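Local coordinates for BRAMP domain protein (Streptomyces davawensis JCM 4913, PDB 5MJI), which converts FMN to 8-amino-8-demethylriboflavin 5'-phosphate in roseoflavin biosynthesis, replacing the C-8 methyl group by an amino group taken from glutamate, at residues L6-T11 with E40-I45; R13-R18 with V44-I49; L85-P90 with A127-C132. All coordinates share one frame; numbering follows the deposited sequence.

Contact 1: residues L6-T11 with E40-I45. With 7O6 ([(2~{S},3~{R},4~{R})-5-[8-methanoyl-7-methyl-2,4-bis(oxidanylidene)-1~{H}-benzo[g]pteridin-10-ium-10-yl]-2,3,4-tris(oxidanyl)pentyl] dihydrogen phosphate), chain B.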
loop_
_atom_site.group_PDB
_atom_site.type_symbol
_atom_site.label_atom_id
_atom_site.label_comp_id
_atom_site.label_asym_id
_atom_site.label_seq_id
_atom_site.Cartn_x
_atom_site.Cartn_y
_atom_site.Cartn_z
ATOM N N LEU A 6 3.523 8.909 24.637
ATOM C CA LEU A 6 2.675 7.753 24.880
ATOM C C LEU A 6 2.989 6.703 23.822
ATOM O O LEU A 6 2.828 6.959 22.623
ATOM C CB LEU A 6 1.201 8.150 24.842
ATOM C CG LEU A 6 0.202 6.998 24.975
ATOM C CD1 LEU A 6 0.249 6.386 26.376
ATOM C CD2 LEU A 6 -1.188 7.494 24.626
ATOM N N ILE A 7 3.436 5.528 24.262
ATOM C CA ILE A 7 3.776 4.419 23.368
ATOM C C ILE A 7 2.722 3.332 23.512
ATOM O O ILE A 7 2.522 2.793 24.607
ATOM C CB ILE A 7 5.166 3.850 23.669
ATOM C CG1 ILE A 7 6.190 4.982 23.699
ATOM C CG2 ILE A 7 5.531 2.760 22.627
ATOM C CD1 ILE A 7 7.565 4.528 24.150
ATOM N N LEU A 8 2.060 2.997 22.402
ATOM C CA LEU A 8 0.981 2.017 22.389
ATOM C C LEU A 8 1.498 0.733 21.754
ATOM O O LEU A 8 1.739 0.690 20.542
ATOM C CB LEU A 8 -0.226 2.542 21.616
ATOM C CG LEU A 8 -0.853 3.845 22.111
ATOM C CD1 LEU A 8 -2.108 4.145 21.307
ATOM C CD2 LEU A 8 -1.164 3.738 23.601
ATOM N N ASN A 9 1.680 -0.302 22.570
ATOM C CA ASN A 9 1.993 -1.638 22.073
ATOM C C ASN A 9 0.681 -2.303 21.656
ATOM O O ASN A 9 -0.176 -2.581 22.498
ATOM C CB ASN A 9 2.713 -2.448 23.148
ATOM C CG ASN A 9 3.150 -3.818 22.650
ATOM O OD1 ASN A 9 2.660 -4.293 21.628
ATOM N ND2 ASN A 9 4.090 -4.454 23.365
ATOM N N THR A 10 0.515 -2.560 20.355
ATOM C CA THR A 10 -0.736 -3.095 19.828
ATOM C C THR A 10 -0.638 -4.586 19.491
ATOM O O THR A 10 -1.363 -5.088 18.625
ATOM C CB THR A 10 -1.186 -2.269 18.625
ATOM O OG1 THR A 10 -0.200 -2.340 17.585
ATOM C CG2 THR A 10 -1.387 -0.781 19.042
ATOM N N THR A 11 0.229 -5.311 20.201
ATOM C CA THR A 11 0.260 -6.765 20.126
ATOM C C THR A 11 -1.118 -7.357 20.436
ATOM O O THR A 11 -1.917 -6.781 21.179
ATOM C CB THR A 11 1.299 -7.316 21.111
ATOM O OG1 THR A 11 1.375 -8.739 20.987
ATOM C CG2 THR A 11 0.911 -6.974 22.560
ATOM N N GLU A 40 4.994 6.808 28.872
ATOM C CA GLU A 40 4.071 5.794 29.349
ATOM C C GLU A 40 3.841 4.770 28.248
ATOM O O GLU A 40 3.682 5.135 27.078
ATOM C CB GLU A 40 2.738 6.417 29.771
ATOM C CG GLU A 40 1.782 5.380 30.356
ATOM C CD GLU A 40 0.487 5.972 30.868
ATOM O OE1 GLU A 40 0.257 7.181 30.672
ATOM O OE2 GLU A 40 -0.302 5.213 31.471
ATOM N N VAL A 41 3.840 3.491 28.620
ATOM C CA VAL A 41 3.572 2.394 27.699
ATOM C C VAL A 41 2.237 1.768 28.069
ATOM O O VAL A 41 2.043 1.346 29.212
ATOM C CB VAL A 41 4.687 1.333 27.729
ATOM C CG1 VAL A 41 4.357 0.191 26.741
ATOM C CG2 VAL A 41 6.062 1.967 27.418
ATOM N N VAL A 42 1.325 1.693 27.101
ATOM C CA VAL A 42 0.049 1.003 27.249
ATOM C C VAL A 42 0.020 -0.149 26.249
ATOM O O VAL A 42 0.264 0.051 25.049
ATOM C CB VAL A 42 -1.139 1.965 27.026
ATOM C CG1 VAL A 42 -2.483 1.219 27.043
ATOM C CG2 VAL A 42 -1.114 3.096 28.085
ATOM N N ARG A 43 -0.258 -1.354 26.741
ATOM C CA ARG A 43 -0.558 -2.484 25.860
ATOM C C ARG A 43 -2.073 -2.522 25.689
ATOM O O ARG A 43 -2.805 -2.962 26.588
ATOM C CB ARG A 43 -0.014 -3.791 26.423
ATOM C CG ARG A 43 -0.134 -4.937 25.418
ATOM C CD ARG A 43 0.295 -6.291 25.994
ATOM N NE ARG A 43 1.725 -6.336 26.284
ATOM C CZ ARG A 43 2.408 -7.471 26.387
ATOM N NH1 ARG A 43 1.783 -8.622 26.221
ATOM N NH2 ARG A 43 3.701 -7.454 26.670
ATOM N N VAL A 44 -2.547 -2.045 24.534
ATOM C CA VAL A 44 -3.961 -1.696 24.407
ATOM C C VAL A 44 -4.836 -2.929 24.535
ATOM O O VAL A 44 -5.968 -2.845 25.036
ATOM C CB VAL A 44 -4.244 -0.927 23.087
ATOM C CG1 VAL A 44 -3.393 0.342 23.012
ATOM C CG2 VAL A 44 -4.001 -1.790 21.867
ATOM N N ILE A 45 -4.328 -4.095 24.121
ATOM C CA ILE A 45 -5.138 -5.305 24.179
ATOM C C ILE A 45 -5.422 -5.722 25.620
ATOM O O ILE A 45 -6.344 -6.510 25.853
ATOM C CB ILE A 45 -4.464 -6.458 23.407
ATOM C CG1 ILE A 45 -5.486 -7.529 23.012
ATOM C CG2 ILE A 45 -3.348 -7.108 24.228
ATOM C CD1 ILE A 45 -6.482 -7.080 21.986
HETATM C C6 7O6 B . 2.177 -12.211 11.190
HETATM C C5 7O6 B . 4.488 -12.125 12.125
HETATM C C4 7O6 B . 4.841 -10.979 13.114
HETATM C C3 7O6 B . 4.343 -11.195 14.535
HETATM C C2 7O6 B . 5.364 -10.641 15.518
HETATM C C1 7O6 B . 4.604 -10.563 16.827
HETATM O O1 7O6 B . 4.878 -10.483 19.968
HETATM P P1 7O6 B . 4.318 -9.459 19.091
HETATM O O2 7O6 B . 4.568 -8.178 19.749
HETATM O O3 7O6 B . 2.878 -9.672 19.026
HETATM O O4 7O6 B . 5.032 -9.497 17.605
HETATM O O5 7O6 B . 5.815 -9.367 15.160
HETATM O O6 7O6 B . 4.040 -12.522 14.902
HETATM O O7 7O6 B . 4.379 -9.682 12.801
HETATM N N1 7O6 B . 3.522 -11.785 11.083
HETATM C C7 7O6 B . 1.736 -12.928 12.295
HETATM C C8 7O6 B . 0.403 -13.308 12.358
HETATM C C9 7O6 B . -0.079 -14.101 13.577
HETATM C C10 7O6 B . -0.518 -12.997 11.371
HETATM C C11 7O6 B . -1.989 -13.434 11.505
HETATM C C12 7O6 B . -0.081 -12.277 10.271
HETATM C C13 7O6 B . 1.263 -11.879 10.176
HETATM N N2 7O6 B . 1.626 -11.175 9.072
HETATM C C14 7O6 B . 3.903 -11.080 9.937
HETATM N N3 7O6 B . 5.192 -10.713 9.850
HETATM C C15 7O6 B . 2.923 -10.790 8.975
HETATM C C16 7O6 B . 3.347 -10.003 7.770
HETATM O O8 7O6 B . 2.441 -9.664 6.777
HETATM N N4 7O6 B . 4.684 -9.599 7.658
HETATM C C17 7O6 B . 5.626 -9.948 8.674
HETATM O O9 7O6 B . 6.953 -9.575 8.562
HETATM O O10 7O6 B . 0.483 -13.930 14.604
HETATM O O HOH W 1 -1.910 -4.560 22.575
#

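Contact 2: residues R13-R18 with V44-I49. With 7O6 ([(2~{S},3~{R},4~{R})-5-[8-methanoyl-7-methyl-2,4-bis(oxidanylidene)-1~{H}-benzo[g]pteridin-10-ium-10-yl]-2,3,4-tris(oxidanyl)pentyl] dihydrogen phosphate), chain B.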
loop_
_atom_site.group_PDB
_atom_site.type_symbol
_atom_site.label_atom_id
_atom_site.label_comp_id
_atom_site.label_asym_id
_atom_site.label_seq_id
_atom_site.Cartn_x
_atom_site.Cartn_y
_atom_site.Cartn_z
ATOM N N ARG A 13 -1.491 -10.165 22.081
ATOM C CA ARG A 13 -1.351 -11.049 23.232
ATOM C C ARG A 13 -1.345 -10.238 24.527
ATOM O O ARG A 13 -0.614 -9.252 24.655
ATOM C CB ARG A 13 -0.086 -11.910 23.113
ATOM C CG ARG A 13 1.237 -11.165 23.187
ATOM C CD ARG A 13 2.391 -12.001 22.605
ATOM N NE ARG A 13 2.432 -11.906 21.147
ATOM C CZ ARG A 13 2.039 -12.865 20.317
ATOM N NH1 ARG A 13 2.090 -12.660 19.005
ATOM N NH2 ARG A 13 1.578 -14.018 20.793
ATOM N N ARG A 14 -2.168 -10.662 25.477
ATOM C CA ARG A 14 -2.252 -10.025 26.783
ATOM C C ARG A 14 -0.956 -10.158 27.575
ATOM O O ARG A 14 -0.248 -11.161 27.488
ATOM C CB ARG A 14 -3.390 -10.649 27.592
ATOM C CG ARG A 14 -4.693 -9.930 27.455
ATOM C CD ARG A 14 -5.772 -10.509 28.377
ATOM N NE ARG A 14 -7.041 -9.912 27.991
ATOM C CZ ARG A 14 -7.545 -8.818 28.544
ATOM N NH1 ARG A 14 -6.923 -8.239 29.561
ATOM N NH2 ARG A 14 -8.689 -8.333 28.096
ATOM N N SER A 15 -0.670 -9.137 28.379
ATOM C CA SER A 15 0.378 -9.207 29.403
ATOM C C SER A 15 0.084 -10.356 30.363
ATOM O O SER A 15 -1.077 -10.601 30.664
ATOM C CB SER A 15 0.452 -7.891 30.189
ATOM O OG SER A 15 0.599 -6.793 29.307
ATOM N N PRO A 16 1.125 -11.046 30.864
ATOM C CA PRO A 16 2.559 -10.821 30.642
ATOM C C PRO A 16 3.163 -11.641 29.505
ATOM O O PRO A 16 4.377 -11.847 29.544
ATOM C CB PRO A 16 3.178 -11.265 31.973
ATOM C CG PRO A 16 2.302 -12.462 32.344
ATOM C CD PRO A 16 0.897 -12.065 31.913
ATOM N N SER A 17 2.372 -12.100 28.534
ATOM C CA SER A 17 2.953 -12.845 27.416
ATOM C C SER A 17 4.041 -12.020 26.737
ATOM O O SER A 17 3.870 -10.826 26.498
ATOM C CB SER A 17 1.873 -13.227 26.411
ATOM O OG SER A 17 0.932 -14.103 26.989
ATOM N N ARG A 18 5.175 -12.658 26.456
ATOM C CA ARG A 18 6.311 -11.947 25.881
ATOM C C ARG A 18 5.935 -11.404 24.510
ATOM O O ARG A 18 5.449 -12.146 23.653
ATOM C CB ARG A 18 7.519 -12.877 25.736
ATOM C CG ARG A 18 8.349 -13.122 26.977
ATOM C CD ARG A 18 9.273 -14.321 26.717
ATOM N NE ARG A 18 8.486 -15.513 26.373
ATOM C CZ ARG A 18 8.986 -16.634 25.852
ATOM N NH1 ARG A 18 10.282 -16.734 25.593
ATOM N NH2 ARG A 18 8.180 -17.659 25.576
ATOM N N VAL A 44 -2.547 -2.045 24.534
ATOM C CA VAL A 44 -3.961 -1.696 24.407
ATOM C C VAL A 44 -4.836 -2.929 24.535
ATOM O O VAL A 44 -5.968 -2.845 25.036
ATOM C CB VAL A 44 -4.244 -0.927 23.087
ATOM C CG1 VAL A 44 -3.393 0.342 23.012
ATOM C CG2 VAL A 44 -4.001 -1.790 21.867
ATOM N N ILE A 45 -4.328 -4.095 24.121
ATOM C CA ILE A 45 -5.138 -5.305 24.179
ATOM C C ILE A 45 -5.422 -5.722 25.620
ATOM O O ILE A 45 -6.344 -6.510 25.853
ATOM C CB ILE A 45 -4.464 -6.458 23.407
ATOM C CG1 ILE A 45 -5.486 -7.529 23.012
ATOM C CG2 ILE A 45 -3.348 -7.108 24.228
ATOM C CD1 ILE A 45 -6.482 -7.080 21.986
ATOM N N ASP A 46 -4.647 -5.230 26.597
ATOM C CA ASP A 46 -4.969 -5.480 28.002
ATOM C C ASP A 46 -6.218 -4.749 28.454
ATOM O O ASP A 46 -6.680 -4.994 29.570
ATOM C CB ASP A 46 -3.830 -5.050 28.928
ATOM C CG ASP A 46 -2.612 -5.928 28.804
ATOM O OD1 ASP A 46 -2.743 -7.074 28.341
ATOM O OD2 ASP A 46 -1.513 -5.456 29.149
ATOM N N HIS A 47 -6.758 -3.849 27.634
ATOM C CA HIS A 47 -7.848 -2.977 28.030
ATOM C C HIS A 47 -9.078 -3.264 27.187
ATOM O O HIS A 47 -8.981 -3.769 26.062
ATOM C CB HIS A 47 -7.409 -1.512 27.927
ATOM C CG HIS A 47 -6.219 -1.212 28.783
ATOM N ND1 HIS A 47 -6.331 -0.809 30.097
ATOM C CD2 HIS A 47 -4.894 -1.346 28.544
ATOM C CE1 HIS A 47 -5.124 -0.668 30.619
ATOM N NE2 HIS A 47 -4.235 -0.987 29.698
ATOM N N ASP A 48 -10.241 -2.989 27.764
ATOM C CA ASP A 48 -11.526 -3.297 27.137
ATOM C C ASP A 48 -11.914 -2.112 26.254
ATOM O O ASP A 48 -12.384 -1.084 26.745
ATOM C CB ASP A 48 -12.565 -3.588 28.218
ATOM C CG ASP A 48 -13.925 -3.969 27.653
ATOM O OD1 ASP A 48 -13.993 -4.453 26.505
ATOM O OD2 ASP A 48 -14.938 -3.778 28.369
ATOM N N ILE A 49 -11.686 -2.240 24.948
ATOM C CA ILE A 49 -12.012 -1.201 23.971
ATOM C C ILE A 49 -13.038 -1.785 23.009
ATOM O O ILE A 49 -12.737 -2.744 22.286
ATOM C CB ILE A 49 -10.764 -0.727 23.203
ATOM C CG1 ILE A 49 -9.618 -0.363 24.150
ATOM C CG2 ILE A 49 -11.099 0.423 22.254
ATOM C CD1 ILE A 49 -9.817 0.899 24.900
HETATM C C6 7O6 B . 2.177 -12.211 11.190
HETATM C C5 7O6 B . 4.488 -12.125 12.125
HETATM C C4 7O6 B . 4.841 -10.979 13.114
HETATM C C3 7O6 B . 4.343 -11.195 14.535
HETATM C C2 7O6 B . 5.364 -10.641 15.518
HETATM C C1 7O6 B . 4.604 -10.563 16.827
HETATM O O1 7O6 B . 4.878 -10.483 19.968
HETATM P P1 7O6 B . 4.318 -9.459 19.091
HETATM O O2 7O6 B . 4.568 -8.178 19.749
HETATM O O3 7O6 B . 2.878 -9.672 19.026
HETATM O O4 7O6 B . 5.032 -9.497 17.605
HETATM O O5 7O6 B . 5.815 -9.367 15.160
HETATM O O6 7O6 B . 4.040 -12.522 14.902
HETATM O O7 7O6 B . 4.379 -9.682 12.801
HETATM N N1 7O6 B . 3.522 -11.785 11.083
HETATM C C7 7O6 B . 1.736 -12.928 12.295
HETATM C C8 7O6 B . 0.403 -13.308 12.358
HETATM C C9 7O6 B . -0.079 -14.101 13.577
HETATM C C10 7O6 B . -0.518 -12.997 11.371
HETATM C C11 7O6 B . -1.989 -13.434 11.505
HETATM C C12 7O6 B . -0.081 -12.277 10.271
HETATM C C13 7O6 B . 1.263 -11.879 10.176
HETATM N N2 7O6 B . 1.626 -11.175 9.072
HETATM C C14 7O6 B . 3.903 -11.080 9.937
HETATM N N3 7O6 B . 5.192 -10.713 9.850
HETATM C C15 7O6 B . 2.923 -10.790 8.975
HETATM C C16 7O6 B . 3.347 -10.003 7.770
HETATM O O8 7O6 B . 2.441 -9.664 6.777
HETATM N N4 7O6 B . 4.684 -9.599 7.658
HETATM C C17 7O6 B . 5.626 -9.948 8.674
HETATM O O9 7O6 B . 6.953 -9.575 8.562
HETATM O O10 7O6 B . 0.483 -13.930 14.604
HETATM O O HOH W 2 -4.044 -8.491 31.193
#

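Contact 3: residues L85-P90 with A127-C132. With 7O6 ([(2~{S},3~{R},4~{R})-5-[8-methanoyl-7-methyl-2,4-bis(oxidanylidene)-1~{H}-benzo[g]pteridin-10-ium-10-yl]-2,3,4-tris(oxidanyl)pentyl] dihydrogen phosphate), chain B.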
loop_
_atom_site.group_PDB
_atom_site.type_symbol
_atom_site.label_atom_id
_atom_site.label_comp_id
_atom_site.label_asym_id
_atom_site.label_seq_id
_atom_site.Cartn_x
_atom_site.Cartn_y
_atom_site.Cartn_z
ATOM N N LEU A 85 2.927 10.658 20.171
ATOM C CA LEU A 85 2.285 9.354 20.100
ATOM C C LEU A 85 3.189 8.424 19.307
ATOM O O LEU A 85 3.557 8.735 18.166
ATOM C CB LEU A 85 0.899 9.451 19.456
ATOM C CG LEU A 85 0.148 8.117 19.352
ATOM C CD1 LEU A 85 -0.289 7.616 20.725
ATOM C CD2 LEU A 85 -1.053 8.234 18.418
ATOM N N VAL A 86 3.557 7.299 19.903
ATOM C CA VAL A 86 4.282 6.255 19.184
ATOM C C VAL A 86 3.383 5.025 19.118
ATOM O O VAL A 86 3.123 4.368 20.138
ATOM C CB VAL A 86 5.630 5.907 19.837
ATOM C CG1 VAL A 86 6.362 4.796 19.011
ATOM C CG2 VAL A 86 6.514 7.137 19.973
ATOM N N ILE A 87 2.927 4.692 17.922
ATOM C CA ILE A 87 2.291 3.399 17.704
ATOM C C ILE A 87 3.412 2.375 17.568
ATOM O O ILE A 87 4.284 2.508 16.704
ATOM C CB ILE A 87 1.395 3.410 16.455
ATOM C CG1 ILE A 87 0.310 4.505 16.532
ATOM C CG2 ILE A 87 0.805 2.022 16.183
ATOM C CD1 ILE A 87 -0.569 4.415 17.740
ATOM N N ALA A 88 3.406 1.373 18.435
ATOM C CA ALA A 88 4.374 0.285 18.417
ATOM C C ALA A 88 3.593 -0.974 18.038
ATOM O O ALA A 88 2.974 -1.611 18.894
ATOM C CB ALA A 88 5.066 0.145 19.773
ATOM N N THR A 89 3.613 -1.330 16.754
ATOM C CA THR A 89 2.717 -2.370 16.271
ATOM C C THR A 89 3.492 -3.525 15.652
ATOM O O THR A 89 4.417 -3.298 14.856
ATOM C CB THR A 89 1.689 -1.814 15.229
ATOM O OG1 THR A 89 0.809 -2.875 14.823
ATOM C CG2 THR A 89 2.374 -1.184 13.991
ATOM N N PRO A 90 3.153 -4.768 15.985
ATOM C CA PRO A 90 3.557 -5.881 15.119
ATOM C C PRO A 90 2.932 -5.709 13.741
ATOM O O PRO A 90 1.991 -4.939 13.540
ATOM C CB PRO A 90 2.996 -7.126 15.817
ATOM C CG PRO A 90 2.449 -6.680 17.134
ATOM C CD PRO A 90 2.255 -5.192 17.077
ATOM N N ALA A 127 4.180 12.231 15.802
ATOM C CA ALA A 127 4.029 10.786 15.742
ATOM C C ALA A 127 5.346 10.131 15.337
ATOM O O ALA A 127 6.111 10.683 14.542
ATOM C CB ALA A 127 2.901 10.397 14.772
ATOM N N GLY A 128 5.617 8.973 15.939
ATOM C CA GLY A 128 6.617 8.049 15.445
ATOM C C GLY A 128 6.014 6.652 15.431
ATOM O O GLY A 128 4.881 6.451 15.862
ATOM N N LEU A 129 6.799 5.696 14.939
ATOM C CA LEU A 129 6.346 4.319 14.824
ATOM C C LEU A 129 7.445 3.361 15.229
ATOM O O LEU A 129 8.604 3.540 14.856
ATOM C CB LEU A 129 5.953 3.957 13.404
ATOM C CG LEU A 129 4.611 4.297 12.827
ATOM C CD1 LEU A 129 4.574 3.664 11.457
ATOM C CD2 LEU A 129 3.503 3.777 13.709
ATOM N N LEU A 130 7.059 2.312 15.935
ATOM C CA LEU A 130 7.904 1.147 16.150
ATOM C C LEU A 130 7.164 -0.029 15.542
ATOM O O LEU A 130 5.970 -0.202 15.796
ATOM C CB LEU A 130 8.169 0.908 17.640
ATOM C CG LEU A 130 8.999 1.983 18.357
ATOM C CD1 LEU A 130 9.028 1.714 19.869
ATOM C CD2 LEU A 130 10.418 2.019 17.795
ATOM N N MET A 131 7.840 -0.805 14.709
ATOM C CA MET A 131 7.178 -1.917 14.039
ATOM C C MET A 131 8.041 -3.163 14.136
ATOM O O MET A 131 9.273 -3.087 14.110
ATOM C CB MET A 131 6.886 -1.611 12.566
ATOM C CG MET A 131 5.790 -0.580 12.320
ATOM S SD MET A 131 5.834 -0.071 10.593
ATOM C CE MET A 131 7.392 0.823 10.600
ATOM N N CYS A 132 7.388 -4.311 14.245
ATOM C CA CYS A 132 8.096 -5.576 14.314
ATOM C C CYS A 132 7.387 -6.577 13.417
ATOM O O CYS A 132 6.180 -6.777 13.563
ATOM C CB CYS A 132 8.119 -6.080 15.760
ATOM S SG CYS A 132 9.338 -7.280 16.004
HETATM C C6 7O6 B . 2.177 -12.211 11.190
HETATM C C5 7O6 B . 4.488 -12.125 12.125
HETATM C C4 7O6 B . 4.841 -10.979 13.114
HETATM C C3 7O6 B . 4.343 -11.195 14.535
HETATM C C2 7O6 B . 5.364 -10.641 15.518
HETATM C C1 7O6 B . 4.604 -10.563 16.827
HETATM O O1 7O6 B . 4.878 -10.483 19.968
HETATM P P1 7O6 B . 4.318 -9.459 19.091
HETATM O O2 7O6 B . 4.568 -8.178 19.749
HETATM O O3 7O6 B . 2.878 -9.672 19.026
HETATM O O4 7O6 B . 5.032 -9.497 17.605
HETATM O O5 7O6 B . 5.815 -9.367 15.160
HETATM O O6 7O6 B . 4.040 -12.522 14.902
HETATM O O7 7O6 B . 4.379 -9.682 12.801
HETATM N N1 7O6 B . 3.522 -11.785 11.083
HETATM C C7 7O6 B . 1.736 -12.928 12.295
HETATM C C8 7O6 B . 0.403 -13.308 12.358
HETATM C C9 7O6 B . -0.079 -14.101 13.577
HETATM C C10 7O6 B . -0.518 -12.997 11.371
HETATM C C11 7O6 B . -1.989 -13.434 11.505
HETATM C C12 7O6 B . -0.081 -12.277 10.271
HETATM C C13 7O6 B . 1.263 -11.879 10.176
HETATM N N2 7O6 B . 1.626 -11.175 9.072
HETATM C C14 7O6 B . 3.903 -11.080 9.937
HETATM N N3 7O6 B . 5.192 -10.713 9.850
HETATM C C15 7O6 B . 2.923 -10.790 8.975
HETATM C C16 7O6 B . 3.347 -10.003 7.770
HETATM O O8 7O6 B . 2.441 -9.664 6.777
HETATM N N4 7O6 B . 4.684 -9.599 7.658
HETATM C C17 7O6 B . 5.626 -9.948 8.674
HETATM O O9 7O6 B . 6.953 -9.575 8.562
HETATM O O10 7O6 B . 0.483 -13.930 14.604
#

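Contact 1: residues L6-T11 with E40-I45
The carbonyl oxygen of Asn9 is gripped twice: Val44 N donates to Asn9 O at 3.2 Å, and water 1 donates to the same oxygen at 2.6 Å. The water also donates to Thr11 O and accepts from Ile45 N, 2.9 Å from its oxygen, thereby bridging the two segments just beyond the paired strands. Upstream, Ile7 N bonds to Glu40 O and Asn9 N to Val42 O, both at 2.9 Å, while Val42 N reaches Ile7 O. These are parallel strands of the beta-alpha-beta unit that opens the flavodoxin-like fold, with helix 20-34 as the crossover. On the face of Leu6 and Leu8, Leu8 CD2 lies beside Val42 CB, and Leu6 CD1 slants across to Val42 CG2. The Asn9 side chain, on the other face, forms an Asx turn: OD1 accepts from Thr11 N at 3.0 Å, and ND2 bonds to Gln22. With OG1 of Thr11 anti to the backbone N (chi1 -177°), the hydroxyl donates to phosphate oxygen O3 of the bound flavin at 2.6 Å. Its methyl CG2 instead packs on Arg43 CD at 3.6 Å, over one face of that guanidinium, whose NH1 holds the carbonyls of Arg13 and Ser17.

Contact 2: residues R13-R18 with V44-I49
Both Asp46 and Ser15 have the gamma atom anti to the carbonyl carbon (chi1 -69° and -54°), which brings the Asp46 carboxylate up against the Ser15 backbone and hydroxyl together. Ser15 N donates to Asp46 OD1 at 2.9 Å, and Ser15 OG donates to Asp46 OD2 at 2.5 Å. Each oxygen uses its syn lone pair, so one residue holds the carboxylate at both oxygens and fixes its rotation. Arg14 runs past Asp46 in the opposite sense, its chain extended from CG to NE. Its guanidinium lies with one face over Ile45 O, and NH1 makes a weak bond to Asp46 O at 3.3 Å. NH1 and Asp46 OD1 are 4.5 Å apart, with the oxygen well out of the guanidinium plane, so any attraction there is probably electrostatic, with no N-H pointing at the oxygen. The firm partner of Arg14 is Glu52 of the second subunit, a salt bridge at the tetramer interface. Ile45 CG2 packs on Arg13 O. Arg13 itself turns to the flavin phosphate: NE and NH1 each donate to O3 at 3.1 Å. This residue is important for positioning the donor glutamate, and its NH2 pairs with Asp58 of the second subunit. The contact thus ties the phosphate-binding loop between strand 4-9 and helix 20-34 to the turn after strand 38-43, while Val44 and Ile49 lean on helix 98-107.

Contact 3: residues L85-P90 with A127-C132
Leu130 packs its CB against Ala88 CB at 3.8 Å and sends CG obliquely across to Val86 CG1. With CG anti to the carbonyl carbon and beside the backbone N (chi1 -66°), the branch turns back along the strand toward Val86. Its backbone N and O both turn to strand 84-90: Leu130 N donates to Ile87 O at 2.9 Å, and Leu130 O accepts from Thr89 N at 2.8 Å. Val86, Ala88 and Leu130 share one face of the sheet; from helix 20-34, Tyr32 meets Val86 and Ile25 meets Ala88.

Segments 85-90 and 127-132 run parallel, 13° apart, on strands joined through helix 98-107 as a beta-alpha-beta crossover in the middle of the flavodoxin-like sheet. Thr89, on the other face, has its methyl CG2 beside Met131 CG at 3.9 Å. Its hydroxyl, anti to the backbone N (chi1 -178°), turns to polar partners: OG1 donates to Pro90 O at 2.7 Å, in the carbonyl plane on a lone pair, and also bonds to Thr97 N. On the same face Ile87 and Leu129 lie side by side, with Leu129 CD2 pressed to 3.5 Å from Ile87 CB, tighter than usual. Helix 138-152 covers this layer: Val145 and Leu146 meet Leu129, and Val141 meets Met131.

At the carboxyl ends of the strands the pair reaches the flavin. Cys132 N bonds to Thr89 O, and Cys132 O lies 3.1 Å from the ribityl hydroxyl oxygen O5 of the ligand. Beside it the Pro90 ring rests against the phosphate, CG 3.6 Å from the ligand's O3.

Overall arrangement
Contacts 1 and 3 are neighbouring pairs in one parallel sheet, joined by backbone bonds between strands 4-9 and 84-90. Contact 3 is the deeper, buried throughout and almost wholly apolar in its side chains; contact 1 includes strand 38-43, outermost in this chain's sheet, and carries more polar groups. Contact 2 continues from contact 1, sharing Val44 and Ile45, but sits in partly buried loops, has no strand pairing, and relies on a carboxylate held by a serine, with arginines alongside that reach another subunit. Arg43 links these two by bonding to loop carbonyls of 13-18. All three touch the same flavin: contacts 1 and 2 bond its phosphate, while contact 3 borders both phosphate and ribityl chain.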